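Local atomic coordinates of hydrolase, isochorismatase family (Pseudomonas putida KT2440, PDB entry 4H17), a protein that probably acts as a hydrolase of the isochorismatase family, built on a Rossmann-like fold. Residues L26-A31 with A50-L55; D57-R60 with P65-H68. One frame throughout, in Å; residues are numbered along the deposited sequence.

Contact 1 (L26-A31 with A50-L55); sequences LIIIDA and ANIARL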
# COMPACT_ATOMS: atom_id res chain seq x y z
N LEU A 26 -8.11 5.63 -18.32
CA LEU A 26 -8.31 4.25 -17.84
C LEU A 26 -6.96 3.54 -17.81
O LEU A 26 -6.20 3.60 -18.79
CB LEU A 26 -9.24 3.46 -18.74
CG LEU A 26 -9.43 1.96 -18.44
CD1 LEU A 26 -10.08 1.71 -17.08
CD2 LEU A 26 -10.25 1.32 -19.54
N ILE A 27 -6.63 2.95 -16.68
CA ILE A 27 -5.38 2.20 -16.47
C ILE A 27 -5.68 0.76 -16.11
O ILE A 27 -6.36 0.49 -15.12
CB ILE A 27 -4.48 2.83 -15.37
CG1 ILE A 27 -4.24 4.34 -15.62
CG2 ILE A 27 -3.16 2.05 -15.27
CD1 ILE A 27 -3.53 5.08 -14.52
N ILE A 28 -5.18 -0.17 -16.94
CA ILE A 28 -5.37 -1.60 -16.71
C ILE A 28 -4.02 -2.18 -16.31
O ILE A 28 -3.08 -2.21 -17.11
CB ILE A 28 -5.87 -2.33 -17.97
CG1 ILE A 28 -7.14 -1.65 -18.48
CG2 ILE A 28 -6.13 -3.81 -17.66
CD1 ILE A 28 -7.65 -2.19 -19.79
N ILE A 29 -3.94 -2.66 -15.08
CA ILE A 29 -2.67 -3.13 -14.50
C ILE A 29 -2.55 -4.65 -14.58
O ILE A 29 -3.34 -5.41 -13.98
CB ILE A 29 -2.54 -2.65 -13.05
CG1 ILE A 29 -2.49 -1.12 -13.01
CG2 ILE A 29 -1.32 -3.23 -12.38
CD1 ILE A 29 -2.50 -0.48 -11.63
N ASP A 30 -1.58 -5.11 -15.38
CA ASP A 30 -1.09 -6.47 -15.32
C ASP A 30 -2.11 -7.51 -15.77
O ASP A 30 -2.23 -8.55 -15.13
CB ASP A 30 -0.55 -6.82 -13.92
CG ASP A 30 0.61 -5.91 -13.47
OD1 ASP A 30 1.32 -5.32 -14.33
OD2 ASP A 30 0.82 -5.87 -12.23
N ALA A 31 -2.85 -7.23 -16.83
CA ALA A 31 -3.87 -8.20 -17.29
C ALA A 31 -3.19 -9.28 -18.13
O ALA A 31 -3.33 -9.37 -19.36
CB ALA A 31 -4.99 -7.47 -18.02
N ALA A 50 -14.05 -10.30 -17.23
CA ALA A 50 -15.22 -9.84 -17.96
C ALA A 50 -15.46 -8.34 -17.68
O ALA A 50 -15.84 -7.59 -18.59
CB ALA A 50 -16.44 -10.67 -17.57
N ASN A 51 -15.20 -7.90 -16.45
CA ASN A 51 -15.38 -6.47 -16.12
C ASN A 51 -14.32 -5.56 -16.72
O ASN A 51 -14.65 -4.47 -17.17
CB ASN A 51 -15.57 -6.25 -14.63
CG ASN A 51 -16.96 -6.61 -14.16
OD1 ASN A 51 -17.96 -6.38 -14.86
ND2 ASN A 51 -17.07 -7.15 -12.96
N ILE A 52 -13.08 -6.03 -16.81
CA ILE A 52 -12.05 -5.25 -17.49
C ILE A 52 -12.48 -5.09 -18.97
O ILE A 52 -12.38 -4.03 -19.58
CB ILE A 52 -10.64 -5.87 -17.32
CG1 ILE A 52 -10.21 -5.80 -15.86
CG2 ILE A 52 -9.67 -5.12 -18.21
CD1 ILE A 52 -8.94 -6.53 -15.52
N ALA A 53 -13.02 -6.16 -19.57
CA ALA A 53 -13.43 -6.11 -20.93
C ALA A 53 -14.55 -5.10 -21.11
O ALA A 53 -14.56 -4.36 -22.05
CB ALA A 53 -13.83 -7.49 -21.44
N ARG A 54 -15.47 -5.05 -20.13
CA ARG A 54 -16.55 -4.05 -20.16
C ARG A 54 -16.00 -2.64 -20.08
O ARG A 54 -16.48 -1.76 -20.81
CB ARG A 54 -17.58 -4.29 -19.06
CG ARG A 54 -18.32 -5.58 -19.22
CD ARG A 54 -19.34 -5.83 -18.12
NE ARG A 54 -20.04 -7.08 -18.39
CZ ARG A 54 -19.94 -8.22 -17.69
NH1 ARG A 54 -19.19 -8.31 -16.59
NH2 ARG A 54 -20.65 -9.28 -18.05
N LEU A 55 -15.01 -2.41 -19.22
CA LEU A 55 -14.43 -1.09 -19.08
C LEU A 55 -13.72 -0.72 -20.36
O LEU A 55 -13.86 0.40 -20.84
CB LEU A 55 -13.45 -1.02 -17.92
CG LEU A 55 -14.03 -1.13 -16.50
CD1 LEU A 55 -12.93 -1.40 -15.50
CD2 LEU A 55 -14.83 0.12 -16.15

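Contact 2 (D57-R60 with P65-H68); sequences DAAR and PIIH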
# COMPACT_ATOMS: atom_id res chain seq x y z
N ASP A 57 -14.30 -1.82 -23.41
CA ASP A 57 -15.32 -1.58 -24.42
C ASP A 57 -15.84 -0.16 -24.30
O ASP A 57 -15.90 0.55 -25.29
CB ASP A 57 -16.46 -2.60 -24.27
CG ASP A 57 -17.55 -2.44 -25.33
OD1 ASP A 57 -17.22 -2.36 -26.53
OD2 ASP A 57 -18.74 -2.38 -24.93
N ALA A 58 -16.24 0.22 -23.08
CA ALA A 58 -16.80 1.55 -22.79
C ALA A 58 -15.83 2.68 -23.05
O ALA A 58 -16.20 3.69 -23.60
CB ALA A 58 -17.36 1.62 -21.37
N ALA A 59 -14.58 2.51 -22.62
CA ALA A 59 -13.55 3.48 -22.90
C ALA A 59 -13.29 3.68 -24.38
O ALA A 59 -13.08 4.80 -24.83
CB ALA A 59 -12.26 3.08 -22.19
N ARG A 60 -13.28 2.59 -25.15
CA ARG A 60 -13.05 2.66 -26.57
C ARG A 60 -14.23 3.33 -27.28
O ARG A 60 -14.02 4.16 -28.15
CB ARG A 60 -12.74 1.29 -27.13
CG ARG A 60 -11.37 0.79 -26.65
CD ARG A 60 -11.18 -0.68 -26.89
NE ARG A 60 -9.82 -1.09 -26.59
CZ ARG A 60 -9.40 -2.35 -26.50
NH1 ARG A 60 -10.23 -3.38 -26.69
NH2 ARG A 60 -8.13 -2.59 -26.19
N PRO A 65 -8.51 7.89 -23.12
CA PRO A 65 -7.14 7.39 -23.03
C PRO A 65 -7.09 6.13 -22.26
O PRO A 65 -7.76 6.03 -21.19
CB PRO A 65 -6.40 8.53 -22.31
CG PRO A 65 -7.28 9.71 -22.43
CD PRO A 65 -8.67 9.16 -22.39
N ILE A 66 -6.35 5.14 -22.79
CA ILE A 66 -6.26 3.86 -22.15
C ILE A 66 -4.80 3.46 -22.03
O ILE A 66 -4.05 3.48 -23.02
CB ILE A 66 -6.99 2.76 -22.97
CG1 ILE A 66 -8.48 3.13 -23.15
CG2 ILE A 66 -6.79 1.38 -22.36
CD1 ILE A 66 -9.19 2.34 -24.23
N ILE A 67 -4.42 3.10 -20.82
CA ILE A 67 -3.02 2.71 -20.49
C ILE A 67 -2.99 1.29 -19.96
O ILE A 67 -3.70 0.94 -19.01
CB ILE A 67 -2.44 3.61 -19.42
CG1 ILE A 67 -2.39 5.05 -19.92
CG2 ILE A 67 -1.10 3.05 -18.98
CD1 ILE A 67 -2.07 6.10 -18.85
N HIS A 68 -2.26 0.43 -20.65
CA HIS A 68 -2.04 -0.94 -20.23
C HIS A 68 -0.64 -1.07 -19.62
O HIS A 68 0.37 -0.68 -20.24
CB HIS A 68 -2.10 -1.89 -21.43
CG HIS A 68 -3.32 -1.75 -22.28
ND1 HIS A 68 -4.39 -2.62 -22.18
CD2 HIS A 68 -3.64 -0.88 -23.26
CE1 HIS A 68 -5.32 -2.27 -23.05
NE2 HIS A 68 -4.89 -1.22 -23.73

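Contact 1 (L26-A31 with A50-L55)
Ile-28 and Ile-52 meet branch to branch: CG2 of Ile-28 lies 3.8 Å from CG2 of Ile-52, and the same Ile-52 methyl is 3.9 Å from CD1 of Ile-28. That methyl touches both arms of Ile-28, and the two side chains run at a slant to each other. In Ile-28, CG1 stands anti to the carbonyl carbon (chi1 -55°) and CG2 anti to the backbone N, which turns CG2 and the CD1 end of the longer arm to the same helix residue. One turn further along the helix, Leu-55 is met by Leu-26, chiefly through CD2. This methyl comes 3.9 Å from the backbone O of Leu-55 and 4.3 Å from CB of that leucine. These four residues are buried, and the contact is van der Waals packing of aliphatic side chains, with one methyl also against a helix carbonyl. It is the first half of a beta-alpha-beta crossover of the Rossmann-like fold, laying helix 45-61 on strand 24-29 of the parallel sheet. Neighbouring strands continue the core: Leu-26 and Ile-28 rest on Ile-127 and Cys-129, respectively, and Leu-55 on Val-154 and Ala-157. On the helix flank turned from the strand, Arg-54 NH1 bonds Asn-51 OD1 at 2.9 Å, approaching from above the amide plane, and forms a salt bridge with Glu-47. Asn-51 ND2 in turn donates to the backbone O of Asp-156.

Contact 2 (D57-R60 with P65-H68)
Ile-66 sends its CD1 methyl into the junction between Ala-59 and Arg-60, 3.8 Å from CB of Ala-59 and 3.6 Å from CG of Arg-60. The isoleucine chain is drawn out for this: CG1 lies anti to the carbonyl carbon (chi1 -59°) and CD1 continues nearly straight (chi2 164°), so the long arm carries the contact. Arg-60 crosses that arm at about a right angle. Its CG also stands anti to the carbonyl carbon, and the chain runs extended from CG to NE, taking the guanidinium beyond the isoleucine toward His-68. There NH2 of Arg-60 sits at the edge of the imidazole, near its plane, 4.2 Å from CE1 of His-68. The arginine and histidine do not bond each other but share a carboxylate: Arg-60 NE forms a salt bridge with Glu-98 OE2, while His-68 NE2 is hydrogen-bonded to Glu-98 OE1. A further bond from Arg-60 NH2 to the backbone O of Glu-93 fixes the far end of the guanidinium. The contact closes the second half of the beta-alpha-beta unit, where the last turn of helix 45-61 leads into strand 66-71; Leu-56 of the helix extends the packing over Ile-66 and His-68, strands 24-29 and 99-103 flank the strand, and helix 114-121 receives Ile-67.

In the fold
Both contacts seat helix 45-61 on the parallel sheet, contact 1 through strand 24-29 and contact 2 through its neighbour, strand 66-71. The strands are joined by probable hydrogen bonds between Ile-67 N and Leu-26 O and between Ile-28 N and Ile-67 O, and Leu-26 CD2 packs on Ala-59 CB, linking the two interfaces. Contact 1 lies nearer the middle, its centre about 8 Å from the centre of the chain, against about 13 Å for contact 2, and rests on aliphatic packing, one methyl of it against a backbone carbonyl. Contact 2, near the helix end, has a buried aliphatic part, but is bordered by a partly exposed arginine whose polar end is tied to glutamate.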